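Local coordinates for protein MNMC2 (Aquifex aeolicus, PDB 3VYW) that methylates tRNA with S-adenosylmethionine as methyl donor, in the pathway that makes 5-methylaminomethyl derivatives of the wobble uridine, at residues A[66-71]-A[107-112]; A[46-51]-A[56-61]. All blocks are in the same frame, centred on the assembly; numbering follows the deposited sequence.

Overall arrangement
The two contacts have their centres about 10 Å apart and follow one another along the chain: the hairpin of contact 2 is complete before the loop of contact 1 begins. Contact 1 forms part of the S-adenosylmethionine pocket, supplying L107 from the glycine-rich loop, Y109 and N110 from the first turn of helix 109-121, and Y67 and H68 from the facing loop. Contact 2 lies beside that pocket, the H60 side chain being about 5 Å from the ligand. A probable hydrogen bond joins them, Y67 N to L58 O, at 3.0 Å; Y109 OH also meets K56 O, probably a hydrogen bond though modelled too short to trust in detail. Packing adds a further link, with Y67 OH 3.4 Å from H60 CD2.

Contact 1: residues A[66-71]-A[107-112]; sequences PYHSQT and LGYNLA. With SAM (S-adenosylmethionine), chain E.
H68 lays its imidazole nearly parallel to the Y109 ring, planes 25° apart, but slid so far that overlap is slight, with centroids 5.2 Å apart. The pair stands where the glycine-rich loop after strand 97-103 of the Rossmann-type methyltransferase fold runs into helix 109-121, the usual seat for the amino-acid end of S-adenosylmethionine. Here the ligand carboxylate meets backbone N-H groups: L107 N gives SAM O a bond of 3.0 Å, Y109 N reaches the same oxygen, and N110 N makes a weak bond to OXT. The helix start would probably favour the negative charge. H68, its CG anti to the carbonyl carbon (chi1 -83°), brings a ring edge to the carboxylate, with CE1 3.1 Å from SAM OXT. With an alanine in place of H68, the slid ring pairing with Y109 would be lost, which is likely to open a gap beside the carboxylate. The imidazole and the N110 amide stand almost perpendicular, at 89°. The Y67 ring, which also nears SAM SD obliquely, crosses the L107 side chain at about a right angle, CD2 to CD2 at 3.8 Å. The carbonyl oxygen of Y67 lies 3.5 Å from the ligand methyl carbon, CE.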
loop_
_atom_site.group_PDB
_atom_site.type_symbol
_atom_site.label_atom_id
_atom_site.label_comp_id
_atom_site.label_asym_id
_atom_site.label_seq_id
_atom_site.Cartn_x
_atom_site.Cartn_y
_atom_site.Cartn_z
ATOM N N PRO A 66 -0.238 -2.455 12.600
ATOM C CA PRO A 66 -0.533 -1.048 12.764
ATOM C C PRO A 66 -0.817 -0.356 11.453
ATOM O O PRO A 66 -0.304 -0.709 10.444
ATOM C CB PRO A 66 0.726 -0.513 13.396
ATOM C CG PRO A 66 1.765 -1.415 12.963
ATOM C CD PRO A 66 1.173 -2.748 12.816
ATOM N N TYR A 67 -1.676 0.625 11.489
ATOM C CA TYR A 67 -1.970 1.415 10.322
ATOM C C TYR A 67 -0.712 2.141 9.928
ATOM O O TYR A 67 -0.442 2.383 8.774
ATOM C CB TYR A 67 -3.074 2.371 10.642
ATOM C CG TYR A 67 -4.414 1.775 10.519
ATOM C CD1 TYR A 67 -4.794 0.717 11.288
ATOM C CD2 TYR A 67 -5.300 2.270 9.629
ATOM C CE1 TYR A 67 -6.033 0.170 11.167
ATOM C CE2 TYR A 67 -6.526 1.740 9.503
ATOM C CZ TYR A 67 -6.889 0.691 10.267
ATOM O OH TYR A 67 -8.124 0.195 10.100
ATOM N N HIS A 68 0.062 2.462 10.942
ATOM C CA HIS A 68 1.328 3.074 10.784
ATOM C C HIS A 68 2.344 2.526 11.705
ATOM O O HIS A 68 2.010 1.950 12.706
ATOM C CB HIS A 68 1.203 4.543 10.979
ATOM C CG HIS A 68 0.755 5.249 9.766
ATOM N ND1 HIS A 68 -0.518 5.541 9.547
ATOM C CD2 HIS A 68 1.457 5.691 8.674
ATOM C CE1 HIS A 68 -0.626 6.148 8.373
ATOM N NE2 HIS A 68 0.588 6.237 7.837
ATOM N N SER A 69 3.607 2.718 11.377
ATOM C CA SER A 69 4.678 2.112 12.110
ATOM C C SER A 69 4.911 2.818 13.401
ATOM O O SER A 69 5.087 3.989 13.438
ATOM C CB SER A 69 5.940 2.115 11.275
ATOM O OG SER A 69 7.057 2.485 12.031
ATOM N N GLN A 70 4.838 2.061 14.469
ATOM C CA GLN A 70 5.045 2.551 15.799
ATOM C C GLN A 70 6.455 2.986 16.049
ATOM O O GLN A 70 6.705 3.918 16.762
ATOM C CB GLN A 70 4.561 1.520 16.785
ATOM C CG GLN A 70 3.220 0.970 16.380
ATOM C CD GLN A 70 2.677 -0.054 17.323
ATOM O OE1 GLN A 70 2.848 -1.230 17.114
ATOM N NE2 GLN A 70 2.015 0.390 18.354
ATOM N N THR A 71 7.378 2.266 15.461
ATOM C CA THR A 71 8.779 2.550 15.568
ATOM C C THR A 71 9.235 3.851 14.966
ATOM O O THR A 71 10.032 4.548 15.527
ATOM C CB THR A 71 9.559 1.416 14.917
ATOM O OG1 THR A 71 9.529 0.288 15.776
ATOM C CG2 THR A 71 10.963 1.790 14.698
ATOM N N LEU A 107 -6.448 6.188 8.366
ATOM C CA LEU A 107 -6.871 7.226 9.258
ATOM C C LEU A 107 -6.725 8.566 8.620
ATOM O O LEU A 107 -7.040 9.550 9.198
ATOM C CB LEU A 107 -6.094 7.172 10.535
ATOM C CG LEU A 107 -5.788 5.786 11.012
ATOM C CD1 LEU A 107 -4.918 5.898 12.218
ATOM C CD2 LEU A 107 -7.062 5.101 11.385
ATOM N N GLY A 108 -6.268 8.571 7.393
ATOM C CA GLY A 108 -6.108 9.780 6.649
ATOM C C GLY A 108 -4.847 10.547 6.888
ATOM O O GLY A 108 -4.769 11.665 6.523
ATOM N N TYR A 109 -3.877 9.922 7.519
ATOM C CA TYR A 109 -2.637 10.557 7.896
ATOM C C TYR A 109 -1.768 11.041 6.774
ATOM O O TYR A 109 -1.284 12.115 6.830
ATOM C CB TYR A 109 -1.814 9.595 8.710
ATOM C CG TYR A 109 -2.241 9.426 10.124
ATOM C CD1 TYR A 109 -3.395 9.983 10.608
ATOM C CD2 TYR A 109 -1.496 8.704 10.969
ATOM C CE1 TYR A 109 -3.766 9.814 11.907
ATOM C CE2 TYR A 109 -1.867 8.532 12.256
ATOM C CZ TYR A 109 -2.994 9.092 12.720
ATOM O OH TYR A 109 -3.318 8.906 14.018
ATOM N N ASN A 110 -1.560 10.228 5.768
ATOM C CA ASN A 110 -0.711 10.608 4.691
ATOM C C ASN A 110 -1.286 11.809 4.026
ATOM O O ASN A 110 -0.600 12.713 3.700
ATOM C CB ASN A 110 -0.672 9.519 3.639
ATOM C CG ASN A 110 0.265 8.394 3.964
ATOM O OD1 ASN A 110 1.147 8.508 4.758
ATOM N ND2 ASN A 110 0.053 7.297 3.331
ATOM N N LEU A 111 -2.577 11.786 3.801
ATOM C CA LEU A 111 -3.245 12.853 3.135
ATOM C C LEU A 111 -3.195 14.143 3.893
ATOM O O LEU A 111 -2.994 15.161 3.331
ATOM C CB LEU A 111 -4.679 12.463 2.857
ATOM C CG LEU A 111 -4.826 11.386 1.818
ATOM C CD1 LEU A 111 -6.258 11.046 1.538
ATOM C CD2 LEU A 111 -4.121 11.741 0.539
ATOM N N ALA A 112 -3.420 14.082 5.179
ATOM C CA ALA A 112 -3.334 15.227 6.022
ATOM C C ALA A 112 -1.947 15.799 6.105
ATOM O O ALA A 112 -1.775 16.974 6.058
ATOM C CB ALA A 112 -3.828 14.879 7.396
HETATM N N SAM E . -3.047 5.176 4.628
HETATM C CA SAM E . -3.588 5.094 5.932
HETATM C C SAM E . -3.146 6.343 6.588
HETATM O O SAM E . -3.576 6.716 7.651
HETATM O OXT SAM E . -2.360 7.031 6.005
HETATM C CB SAM E . -3.111 3.765 6.476
HETATM C CG SAM E . -4.006 2.684 5.859
HETATM S SD SAM E . -3.700 1.120 6.254
HETATM C CE SAM E . -2.105 0.844 6.077
HETATM C "C5'" SAM E . -4.454 0.075 5.209
HETATM C "C4'" SAM E . -5.844 0.485 4.705
HETATM O "O4'" SAM E . -6.130 -0.198 3.501
HETATM C "C3'" SAM E . -6.983 0.117 5.632
HETATM O "O3'" SAM E . -7.917 1.173 5.681
HETATM C "C2'" SAM E . -7.638 -1.057 4.962
HETATM O "O2'" SAM E . -9.002 -1.108 5.278
HETATM C "C1'" SAM E . -7.432 -0.742 3.518
HETATM N N9 SAM E . -7.599 -1.889 2.600
HETATM C C8 SAM E . -7.092 -3.094 2.707
HETATM N N7 SAM E . -7.431 -3.867 1.694
HETATM C C5 SAM E . -8.181 -3.161 0.902
HETATM C C6 SAM E . -8.876 -3.378 -0.359
HETATM N N6 SAM E . -8.845 -4.536 -0.994
HETATM N N1 SAM E . -9.550 -2.382 -0.860
HETATM C C2 SAM E . -9.599 -1.223 -0.274
HETATM N N3 SAM E . -9.011 -0.971 0.856
HETATM C C4 SAM E . -8.296 -1.871 1.497
#

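Contact 2: residues A[46-51]-A[56-61]; sequences QEIADT and KTLIHK
E47 and A49 pair with I59 and T57 through four backbone hydrogen bonds, which define an antiparallel beta hairpin of strands 46-50 and 56-60. The shortest, from I59 N to E47 O, measures 2.7 Å and is fairly straight, its N-H...O angle being 166°. I48 and L58 form the non-hydrogen-bonded pair between them, and Q46 with H60 the next one beyond E47 and I59.

On the face bearing Q46, I48, L58 and H60, I48 CG1 presses against L58 CD2 at 3.4 Å, the two chains crossing at a slant. Q46 NE2 sits over one face of the H60 ring, 3.7 Å from H60 NE2, with the amide and ring planes 59° apart. On the other face A49 CB meets I59 CG1 at 4.0 Å. At the hairpin's turn end, the K56 chain runs alongside D50, and D50 OD1 comes within 3.2 Å of K56 CE.

Further out, E135 holds H60 through a hydrogen bond between its OE2 and H60 NE2, and takes a weak bond from Q46 NE2 at OE1. T57 holds OG1 anti to its own backbone N (chi1 -165°), where it accepts a hydrogen bond from H68 N, leaving CG2 to pack against T51 OG1. The L58 side chain touches that of L107, a residue of the S-adenosylmethionine site, which places the hairpin against the pocket wall.

Chemically, cohesion rests on the backbone bonds and apolar packing more than on charge. E47 OE2 and K61 NZ, like D50 OD1 and K56 NZ, stop 4.2 Å apart, beyond salt-bridge range, so these pairs probably contribute only a loose electrostatic attraction.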
loop_
_atom_site.group_PDB
_atom_site.type_symbol
_atom_site.label_atom_id
_atom_site.label_comp_id
_atom_site.label_asym_id
_atom_site.label_seq_id
_atom_site.Cartn_x
_atom_site.Cartn_y
_atom_site.Cartn_z
ATOM N N GLN A 46 -10.154 -3.023 15.769
ATOM C CA GLN A 46 -8.934 -2.266 15.899
ATOM C C GLN A 46 -8.657 -1.946 17.337
ATOM O O GLN A 46 -9.538 -1.872 18.131
ATOM C CB GLN A 46 -9.029 -0.977 15.117
ATOM C CG GLN A 46 -9.202 -1.145 13.637
ATOM C CD GLN A 46 -10.632 -1.292 13.251
ATOM O OE1 GLN A 46 -11.480 -0.603 13.748
ATOM N NE2 GLN A 46 -10.906 -2.210 12.373
ATOM N N GLU A 47 -7.398 -1.755 17.651
ATOM C CA GLU A 47 -6.960 -1.422 18.981
ATOM C C GLU A 47 -6.105 -0.213 18.916
ATOM O O GLU A 47 -5.297 -0.097 18.036
ATOM C CB GLU A 47 -6.088 -2.524 19.495
ATOM C CG GLU A 47 -6.643 -3.290 20.647
ATOM C CD GLU A 47 -5.899 -4.570 20.844
ATOM O OE1 GLU A 47 -4.693 -4.510 21.155
ATOM O OE2 GLU A 47 -6.525 -5.623 20.682
ATOM N N ILE A 48 -6.281 0.691 19.852
ATOM C CA ILE A 48 -5.508 1.903 19.875
ATOM C C ILE A 48 -4.067 1.691 20.330
ATOM O O ILE A 48 -3.829 0.941 21.223
ATOM C CB ILE A 48 -6.221 2.951 20.730
ATOM C CG1 ILE A 48 -6.560 4.141 19.880
ATOM C CG2 ILE A 48 -5.351 3.413 21.853
ATOM C CD1 ILE A 48 -5.403 5.075 19.700
ATOM N N ALA A 49 -3.112 2.342 19.700
ATOM C CA ALA A 49 -1.735 2.185 20.090
ATOM C C ALA A 49 -0.872 3.414 19.974
ATOM O O ALA A 49 -1.161 4.291 19.226
ATOM C CB ALA A 49 -1.114 1.064 19.301
ATOM N N ASP A 50 0.199 3.441 20.742
ATOM C CA ASP A 50 1.177 4.502 20.726
ATOM C C ASP A 50 2.138 4.413 19.580
ATOM O O ASP A 50 2.442 3.363 19.100
ATOM C CB ASP A 50 2.008 4.437 21.973
ATOM C CG ASP A 50 1.440 5.226 23.084
ATOM O OD1 ASP A 50 0.281 5.611 23.003
ATOM O OD2 ASP A 50 2.152 5.452 24.063
ATOM N N THR A 51 2.684 5.541 19.200
ATOM C CA THR A 51 3.680 5.615 18.175
ATOM C C THR A 51 4.812 6.429 18.750
ATOM O O THR A 51 4.612 7.219 19.622
ATOM C CB THR A 51 3.111 6.281 16.928
ATOM O OG1 THR A 51 2.668 5.283 16.029
ATOM C CG2 THR A 51 4.113 7.104 16.263
ATOM N N LYS A 56 -0.838 8.721 17.303
ATOM C CA LYS A 56 -1.446 7.471 17.599
ATOM C C LYS A 56 -1.782 6.801 16.307
ATOM O O LYS A 56 -1.892 7.415 15.289
ATOM C CB LYS A 56 -2.721 7.655 18.388
ATOM C CG LYS A 56 -2.568 8.253 19.759
ATOM C CD LYS A 56 -1.899 7.303 20.717
ATOM C CE LYS A 56 -1.953 7.801 22.129
ATOM N NZ LYS A 56 -3.336 7.737 22.620
ATOM N N THR A 57 -1.962 5.509 16.399
ATOM C CA THR A 57 -2.280 4.643 15.308
ATOM C C THR A 57 -3.195 3.595 15.891
ATOM O O THR A 57 -3.398 3.551 17.067
ATOM C CB THR A 57 -1.016 3.997 14.764
ATOM O OG1 THR A 57 -1.276 3.433 13.506
ATOM C CG2 THR A 57 -0.556 2.948 15.654
ATOM N N LEU A 58 -3.735 2.741 15.060
ATOM C CA LEU A 58 -4.492 1.643 15.546
ATOM C C LEU A 58 -3.828 0.405 15.058
ATOM O O LEU A 58 -3.147 0.422 14.077
ATOM C CB LEU A 58 -5.893 1.680 14.995
ATOM C CG LEU A 58 -6.661 2.959 15.181
ATOM C CD1 LEU A 58 -7.920 2.912 14.364
ATOM C CD2 LEU A 58 -6.982 3.148 16.628
ATOM N N ILE A 59 -4.065 -0.686 15.753
ATOM C CA ILE A 59 -3.666 -1.977 15.278
ATOM C C ILE A 59 -4.877 -2.606 14.687
ATOM O O ILE A 59 -5.903 -2.582 15.288
ATOM C CB ILE A 59 -3.217 -2.902 16.394
ATOM C CG1 ILE A 59 -2.167 -2.248 17.259
ATOM C CG2 ILE A 59 -2.666 -4.171 15.812
ATOM C CD1 ILE A 59 -0.817 -2.174 16.622
ATOM N N HIS A 60 -4.753 -3.169 13.503
ATOM C CA HIS A 60 -5.839 -3.892 12.913
ATOM C C HIS A 60 -5.686 -5.346 13.234
ATOM O O HIS A 60 -4.697 -5.968 12.895
ATOM C CB HIS A 60 -5.883 -3.645 11.421
ATOM C CG HIS A 60 -7.193 -3.968 10.784
ATOM N ND1 HIS A 60 -7.729 -5.165 10.831
ATOM C CD2 HIS A 60 -8.053 -3.202 10.063
ATOM C CE1 HIS A 60 -8.868 -5.170 10.187
ATOM N NE2 HIS A 60 -9.071 -3.972 9.720
ATOM N N LYS A 61 -6.663 -5.882 13.944
ATOM C CA LYS A 61 -6.683 -7.239 14.434
ATOM C C LYS A 61 -6.719 -8.330 13.392
ATOM O O LYS A 61 -6.157 -9.354 13.589
ATOM C CB LYS A 61 -7.829 -7.408 15.411
ATOM C CG LYS A 61 -7.497 -7.011 16.822
ATOM C CD LYS A 61 -8.641 -6.290 17.484
ATOM C CE LYS A 61 -9.520 -7.222 18.298
ATOM N NZ LYS A 61 -10.414 -6.443 19.188
#